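Local coordinates for tRNA delta(2)-isopentenylpyrophosphate transferase (Staphylococcus epidermidis ATCC 12228, PDB 3D3Q), which probably transfers the dimethylallyl group of dimethylallyl diphosphate to the adenine at position 37 of tRNAs that read codons beginning with uridine, at residues 296-299 with 300-304; 23-26 with 27-31; 52-55 with 56-60. All coordinates share one frame; numbering follows the deposited sequence.

Contact 1: 296-299 with 300-304; sequences ERMS and LQMML
S299 holds the first turn of helix 300-314 through two hydrogen bonds, one from its backbone and one from its side chain. The amide of M303 donates to the carbonyl oxygen of S299, with M303 N to S299 O at 2.8 Å and an N-H...O angle of 162°. The second bond runs from M302 N to S299 OG over 3.2 Å. It is a capping bond, and S299 is therefore the N-cap. A chi1 of 62° puts OG between the backbone N and the carbonyl carbon of S299, facing the start of the helix.

Round this polar centre the selenomethionine side chains close in. M302 runs back over the serine: its SE lies 3.5 Å from S299 OG, and the chain bends at chi3 so that CE ends 3.3 Å from the carbonyl oxygen of R297. The guanidinium of R297 meets the same methyl obliquely through NH1, the two side chains crossing at about a right angle. M298, in the loop, packs with M302 and M303 of the helix, its CG 4.0 Å from M302 CE and its CB 4.0 Å from M303 CG. M303 and M298 also reach L293 of strand 291-294. M303 touches L23 of helix 20-30 and comes near G19 of the probable substrate site, without touching the P-loop residues.

The chemistry is that of a helix N-cap just after the edge strand 291-294: a serine hydroxyl takes up an amide that has no preceding helical turn to supply its acceptor, and apolar selenomethionine chains lie over the capped end.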
loop_
_atom_site.group_PDB
_atom_site.type_symbol
_atom_site.label_atom_id
_atom_site.label_comp_id
_atom_site.label_asym_id
_atom_site.label_seq_id
_atom_site.Cartn_x
_atom_site.Cartn_y
_atom_site.Cartn_z
ATOM N N GLU A 296 8.660 -8.104 10.709
ATOM C CA GLU A 296 9.351 -9.286 11.216
ATOM C C GLU A 296 10.316 -8.968 12.350
ATOM O O GLU A 296 11.138 -9.804 12.726
ATOM C CB GLU A 296 10.114 -9.961 10.072
ATOM C CG GLU A 296 9.230 -10.650 9.059
ATOM C CD GLU A 296 10.007 -11.164 7.861
ATOM O OE1 GLU A 296 9.416 -11.886 7.027
ATOM O OE2 GLU A 296 11.209 -10.839 7.745
ATOM N N ARG A 297 10.192 -7.769 12.908
ATOM C CA ARG A 297 11.084 -7.317 13.966
ATOM C C ARG A 297 10.391 -6.360 14.937
ATOM O O ARG A 297 10.904 -6.052 16.010
ATOM C CB ARG A 297 12.311 -6.658 13.308
ATOM C CG ARG A 297 13.247 -5.910 14.224
ATOM C CD ARG A 297 12.820 -4.466 14.310
ATOM N NE ARG A 297 13.891 -3.615 14.717
ATOM C CZ ARG A 297 13.993 -2.680 15.655
ATOM N NH1 ARG A 297 13.035 -2.302 16.503
ATOM N NH2 ARG A 297 15.174 -2.089 15.690
HETATM N N MSE A 298 9.209 -5.908 14.559
HETATM C CA MSE A 298 8.461 -4.996 15.393
HETATM C C MSE A 298 7.048 -5.495 15.624
HETATM O O MSE A 298 6.505 -6.262 14.833
HETATM C CB MSE A 298 8.392 -3.628 14.747
HETATM C CG MSE A 298 9.704 -2.890 14.722
HETATM SE SE MSE A 298 9.514 -1.173 13.832
HETATM C CE MSE A 298 10.565 -1.561 12.223
ATOM N N SER A 299 6.446 -5.024 16.702
ATOM C CA SER A 299 5.106 -5.428 17.055
ATOM C C SER A 299 4.142 -4.268 16.954
ATOM O O SER A 299 4.561 -3.130 16.840
ATOM C CB SER A 299 5.101 -5.936 18.481
ATOM O OG SER A 299 5.480 -4.900 19.359
ATOM N N LEU A 300 2.848 -4.560 17.033
ATOM C CA LEU A 300 1.836 -3.517 16.950
ATOM C C LEU A 300 2.191 -2.346 17.859
ATOM O O LEU A 300 2.089 -1.195 17.447
ATOM C CB LEU A 300 0.465 -4.076 17.322
ATOM C CG LEU A 300 -0.699 -3.079 17.251
ATOM C CD1 LEU A 300 -0.779 -2.457 15.861
ATOM C CD2 LEU A 300 -2.015 -3.790 17.599
ATOM N N GLN A 301 2.621 -2.640 19.082
ATOM C CA GLN A 301 2.991 -1.600 20.031
ATOM C C GLN A 301 4.306 -0.929 19.672
ATOM O O GLN A 301 4.469 0.275 19.850
ATOM C CB GLN A 301 3.129 -2.172 21.430
ATOM C CG GLN A 301 3.422 -1.126 22.489
ATOM C CD GLN A 301 2.203 -0.295 22.819
ATOM O OE1 GLN A 301 1.607 0.313 21.938
ATOM N NE2 GLN A 301 1.823 -0.269 24.096
HETATM N N MSE A 302 5.264 -1.711 19.198
HETATM C CA MSE A 302 6.545 -1.142 18.825
HETATM C C MSE A 302 6.406 -0.204 17.639
HETATM O O MSE A 302 7.090 0.809 17.565
HETATM C CB MSE A 302 7.541 -2.242 18.500
HETATM C CG MSE A 302 8.076 -2.934 19.722
HETATM SE SE MSE A 302 8.920 -4.584 19.241
HETATM C CE MSE A 302 10.557 -3.912 18.470
HETATM N N MSE A 303 5.529 -0.544 16.704
HETATM C CA MSE A 303 5.316 0.298 15.548
HETATM C C MSE A 303 4.675 1.603 16.002
HETATM O O MSE A 303 5.094 2.672 15.584
HETATM C CB MSE A 303 4.408 -0.396 14.542
HETATM C CG MSE A 303 4.949 -1.707 14.009
HETATM SE SE MSE A 303 3.898 -2.376 12.485
HETATM C CE MSE A 303 3.123 -3.966 13.293
ATOM N N LEU A 304 3.666 1.509 16.867
ATOM C CA LEU A 304 2.979 2.692 17.367
ATOM C C LEU A 304 3.951 3.649 18.029
ATOM O O LEU A 304 3.670 4.834 18.147
ATOM C CB LEU A 304 1.873 2.309 18.355
ATOM C CG LEU A 304 1.047 3.431 18.995
ATOM C CD1 LEU A 304 0.357 4.257 17.936
ATOM C CD2 LEU A 304 0.024 2.824 19.926
#

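Contact 2: 23-26 with 27-31; sequences LSIE and VAKKF
E26 and K29 form an i to i+3 salt bridge on helix 20-30, whose first residues K20 and T21 belong to the P-loop (Walker A) segment predicted to bind ATP. The two side chains lie side by side and point the same way, with E26 OE2 3.6 Å from K29 NZ and 3.4 Å from K29 CE. Two successive bends in E26, chi1 -70° and chi2 -63°, turn its carboxylate so that OE2 comes beside the end of K29; the K29 chain, bent at chi3, runs back toward the preceding turn to meet it. The pair is long, and the stronger partner of K29 NZ is the carboxylate of E60, in the loop ahead of strand 64-65. K29 is thus shared between two acidic groups, which would be expected to ease the repulsion between them.

Beneath these side chains the backbone sets the spacing. V27 N donates to L23 O at 2.9 Å, A28 N to S24 O at 2.8 Å and K29 N to I25 O at 2.8 Å, all i+4 bonds of a regular helix. From there the pattern weakens: K30 N to E26 O is a weak bond of 3.1 Å, and F31 has left helical phi/psi, so the helix is ending.

Around this helix, the second shell packs on several sides. S24 OG bonds to K20 O, while S24 and A28 face strand 98-102 of the parallel sheet and I25 meets I35 of strand 33-37. L304 and I307 of helix 300-314 cover another part of the surface, at V27 and L23 respectively. Between those two residues of helix 20-30, L23 CD1 rests 4.2 Å from V27 CG2.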
loop_
_atom_site.group_PDB
_atom_site.type_symbol
_atom_site.label_atom_id
_atom_site.label_comp_id
_atom_site.label_asym_id
_atom_site.label_seq_id
_atom_site.Cartn_x
_atom_site.Cartn_y
_atom_site.Cartn_z
ATOM N N LEU A 23 -2.856 -1.050 13.362
ATOM C CA LEU A 23 -1.979 0.073 13.659
ATOM C C LEU A 23 -2.707 1.408 13.472
ATOM O O LEU A 23 -2.582 2.303 14.302
ATOM C CB LEU A 23 -0.734 0.023 12.765
ATOM C CG LEU A 23 0.269 1.179 12.923
ATOM C CD1 LEU A 23 0.865 1.159 14.304
ATOM C CD2 LEU A 23 1.343 1.045 11.894
ATOM N N SER A 24 -3.465 1.539 12.384
ATOM C CA SER A 24 -4.211 2.776 12.123
ATOM C C SER A 24 -5.098 3.139 13.307
ATOM O O SER A 24 -5.081 4.265 13.780
ATOM C CB SER A 24 -5.089 2.650 10.876
ATOM O OG SER A 24 -4.302 2.598 9.706
ATOM N N ILE A 25 -5.871 2.179 13.788
ATOM C CA ILE A 25 -6.752 2.436 14.902
ATOM C C ILE A 25 -5.961 2.846 16.151
ATOM O O ILE A 25 -6.345 3.790 16.856
ATOM C CB ILE A 25 -7.636 1.197 15.171
ATOM C CG1 ILE A 25 -8.505 0.937 13.936
ATOM C CG2 ILE A 25 -8.496 1.401 16.394
ATOM C CD1 ILE A 25 -9.502 -0.162 14.098
ATOM N N GLU A 26 -4.848 2.165 16.420
ATOM C CA GLU A 26 -4.018 2.492 17.588
ATOM C C GLU A 26 -3.504 3.932 17.520
ATOM O O GLU A 26 -3.448 4.625 18.536
ATOM C CB GLU A 26 -2.838 1.512 17.701
ATOM C CG GLU A 26 -3.263 0.087 18.089
ATOM C CD GLU A 26 -3.927 -0.000 19.474
ATOM O OE1 GLU A 26 -3.206 0.098 20.504
ATOM O OE2 GLU A 26 -5.178 -0.155 19.532
ATOM N N VAL A 27 -3.131 4.370 16.318
ATOM C CA VAL A 27 -2.649 5.729 16.107
ATOM C C VAL A 27 -3.830 6.681 16.259
ATOM O O VAL A 27 -3.705 7.762 16.820
ATOM C CB VAL A 27 -2.068 5.894 14.706
ATOM C CG1 VAL A 27 -1.713 7.333 14.458
ATOM C CG2 VAL A 27 -0.862 5.013 14.558
ATOM N N ALA A 28 -4.981 6.253 15.759
ATOM C CA ALA A 28 -6.186 7.046 15.827
ATOM C C ALA A 28 -6.615 7.242 17.269
ATOM O O ALA A 28 -7.169 8.284 17.629
ATOM C CB ALA A 28 -7.290 6.377 15.048
ATOM N N LYS A 29 -6.361 6.244 18.106
ATOM C CA LYS A 29 -6.733 6.343 19.509
ATOM C C LYS A 29 -5.736 7.139 20.333
ATOM O O LYS A 29 -6.106 7.682 21.362
ATOM C CB LYS A 29 -6.888 4.955 20.131
ATOM C CG LYS A 29 -8.131 4.201 19.692
ATOM C CD LYS A 29 -8.472 3.083 20.685
ATOM C CE LYS A 29 -7.322 2.072 20.851
ATOM N NZ LYS A 29 -7.616 1.006 21.864
ATOM N N LYS A 30 -4.483 7.213 19.899
ATOM C CA LYS A 30 -3.498 7.956 20.664
ATOM C C LYS A 30 -3.443 9.423 20.235
ATOM O O LYS A 30 -2.926 10.258 20.970
ATOM C CB LYS A 30 -2.114 7.301 20.528
ATOM C CG LYS A 30 -1.059 7.789 21.515
ATOM C CD LYS A 30 0.267 7.085 21.271
ATOM C CE LYS A 30 1.287 7.383 22.365
ATOM N NZ LYS A 30 2.520 6.545 22.203
ATOM N N PHE A 31 -3.988 9.739 19.058
ATOM C CA PHE A 31 -3.995 11.112 18.546
ATOM C C PHE A 31 -5.372 11.497 18.056
ATOM O O PHE A 31 -5.504 12.244 17.088
ATOM C CB PHE A 31 -2.997 11.249 17.408
ATOM C CG PHE A 31 -1.603 10.921 17.808
ATOM C CD1 PHE A 31 -0.803 11.876 18.421
ATOM C CD2 PHE A 31 -1.105 9.636 17.637
ATOM C CE1 PHE A 31 0.484 11.552 18.865
ATOM C CE2 PHE A 31 0.176 9.296 18.075
ATOM C CZ PHE A 31 0.975 10.254 18.692
#

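Contact 3: 52-55 with 56-60; sequences AKVT and TEEME
E58 folds its side chain back over T55, and CB, CG, CD and OE1 each meet something there. E58 CB lies 3.7 Å from V54 CG2 and close to T55 OG1 as well; the V54 and E58 side chains slide past each other in opposite directions. CG, set beside the backbone N of its own residue by a chi1 of -56°, comes next to the T55 hydroxyl. The chain is then extended, chi2 180°, and carries E58 CD past T55 OG1, 3.5 Å away. At the tip, E58 OE1 accepts from T55 N over 3.1 Å in a nearly straight bond, with an N-H...O angle of 177°, using the lone pair anti to the other carboxylate oxygen. The methyl CG2 of T55 flanks E58 OE1 at 3.7 Å.

T55 returns the bond: E58 N donates to T55 OG1 over 3.3 Å. This reciprocal exchange, side chain to backbone in each direction between residues three apart, is the pattern of a capping box. Here it closes a short turn, since residues 56-59 have helical phi/psi but lack the regular bonds of a helix. The one i+4 link across it runs from M59 N to T55 O at 3.1 Å, and a type I beta turn from E57 to E60 brings the segment to its end. On the apolar side, CG of selenomethionine M59 packs 3.9 Å from V54 CG2.

The turn lies in the loop between strands 33-37 and 64-65. V54 faces T21 at the start of helix 20-30, a residue of the predicted ATP site, and V54 and M59 both rest on H64 of strand 64-65.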
loop_
_atom_site.group_PDB
_atom_site.type_symbol
_atom_site.label_atom_id
_atom_site.label_comp_id
_atom_site.label_asym_id
_atom_site.label_seq_id
_atom_site.Cartn_x
_atom_site.Cartn_y
_atom_site.Cartn_z
ATOM N N ALA A 52 -11.343 -8.164 3.281
ATOM C CA ALA A 52 -10.752 -7.997 4.613
ATOM C C ALA A 52 -11.306 -6.736 5.264
ATOM O O ALA A 52 -10.610 -6.041 6.004
ATOM C CB ALA A 52 -9.230 -7.928 4.523
ATOM N N LYS A 53 -12.575 -6.456 4.978
ATOM C CA LYS A 53 -13.255 -5.281 5.515
ATOM C C LYS A 53 -13.374 -5.311 7.034
ATOM O O LYS A 53 -13.954 -6.240 7.599
ATOM C CB LYS A 53 -14.653 -5.166 4.906
ATOM C CG LYS A 53 -15.470 -4.002 5.446
ATOM C CD LYS A 53 -16.779 -3.908 4.715
ATOM C CE LYS A 53 -16.535 -3.694 3.236
ATOM N NZ LYS A 53 -17.782 -3.888 2.443
ATOM N N VAL A 54 -12.839 -4.280 7.686
ATOM C CA VAL A 54 -12.885 -4.177 9.142
ATOM C C VAL A 54 -14.316 -3.979 9.630
ATOM O O VAL A 54 -15.087 -3.214 9.037
ATOM C CB VAL A 54 -11.994 -3.012 9.637
ATOM C CG1 VAL A 54 -12.291 -1.737 8.850
ATOM C CG2 VAL A 54 -12.219 -2.795 11.114
ATOM N N THR A 55 -14.676 -4.669 10.707
ATOM C CA THR A 55 -16.033 -4.570 11.235
ATOM C C THR A 55 -16.245 -3.404 12.181
ATOM O O THR A 55 -15.304 -2.895 12.785
ATOM C CB THR A 55 -16.453 -5.878 11.953
ATOM O OG1 THR A 55 -15.756 -6.010 13.206
ATOM C CG2 THR A 55 -16.137 -7.076 11.076
ATOM N N THR A 56 -17.500 -2.979 12.289
ATOM C CA THR A 56 -17.841 -1.863 13.157
ATOM C C THR A 56 -17.247 -2.081 14.549
ATOM O O THR A 56 -16.769 -1.142 15.175
ATOM C CB THR A 56 -19.376 -1.679 13.302
ATOM O OG1 THR A 56 -19.923 -2.785 14.031
ATOM C CG2 THR A 56 -20.045 -1.618 11.940
ATOM N N GLU A 57 -17.253 -3.323 15.022
ATOM C CA GLU A 57 -16.728 -3.633 16.342
ATOM C C GLU A 57 -15.247 -3.444 16.439
ATOM O O GLU A 57 -14.747 -2.911 17.415
ATOM C CB GLU A 57 -17.036 -5.070 16.722
ATOM C CG GLU A 57 -16.577 -5.445 18.124
ATOM C CD GLU A 57 -16.679 -6.947 18.385
ATOM O OE1 GLU A 57 -16.539 -7.374 19.553
ATOM O OE2 GLU A 57 -16.888 -7.698 17.410
ATOM N N GLU A 58 -14.539 -3.909 15.427
ATOM C CA GLU A 58 -13.098 -3.807 15.417
ATOM C C GLU A 58 -12.609 -2.371 15.312
ATOM O O GLU A 58 -11.486 -2.063 15.705
ATOM C CB GLU A 58 -12.544 -4.652 14.276
ATOM C CG GLU A 58 -12.988 -6.113 14.345
ATOM C CD GLU A 58 -12.424 -6.949 13.210
ATOM O OE1 GLU A 58 -12.630 -6.568 12.034
ATOM O OE2 GLU A 58 -11.783 -7.988 13.498
HETATM N N MSE A 59 -13.454 -1.489 14.792
HETATM C CA MSE A 59 -13.097 -0.074 14.648
HETATM C C MSE A 59 -12.924 0.617 15.994
HETATM O O MSE A 59 -12.532 1.781 16.049
HETATM C CB MSE A 59 -14.174 0.667 13.860
HETATM C CG MSE A 59 -14.299 0.256 12.411
HETATM SE SE MSE A 59 -15.644 1.315 11.488
HETATM C CE MSE A 59 -16.455 -0.075 10.402
ATOM N N GLU A 60 -13.238 -0.109 17.067
ATOM C CA GLU A 60 -13.138 0.394 18.440
ATOM C C GLU A 60 -13.583 1.838 18.639
ATOM O O GLU A 60 -12.956 2.574 19.391
ATOM C CB GLU A 60 -11.706 0.233 18.955
ATOM C CG GLU A 60 -11.420 -1.120 19.582
ATOM C CD GLU A 60 -9.934 -1.433 19.630
ATOM O OE1 GLU A 60 -9.133 -0.504 19.899
ATOM O OE2 GLU A 60 -9.567 -2.613 19.411
#

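How the contacts relate
From the N terminus the order is contact 2, contact 3, contact 1, three local contacts in series, none nested or crossing. Contact 2 lies within helix 20-30, contact 3 closes a turn between strands 33-37 and 64-65, and contact 1 closes the entry to helix 300-314. Contact 2 joins the others: toward contact 3 it offers a salt bridge and the packing of I25 CD1 on E58 and M59, and toward contact 1 L300 CD1 lies 3.5 Å from L23 N and L304 CD2 3.9 Å from E26 CB. Contacts 1 and 3 do not touch, their nearest atoms being about 8 Å apart. Helix 20-30 thus ties the late helix 300-314 to the loop before edge strand 64-65.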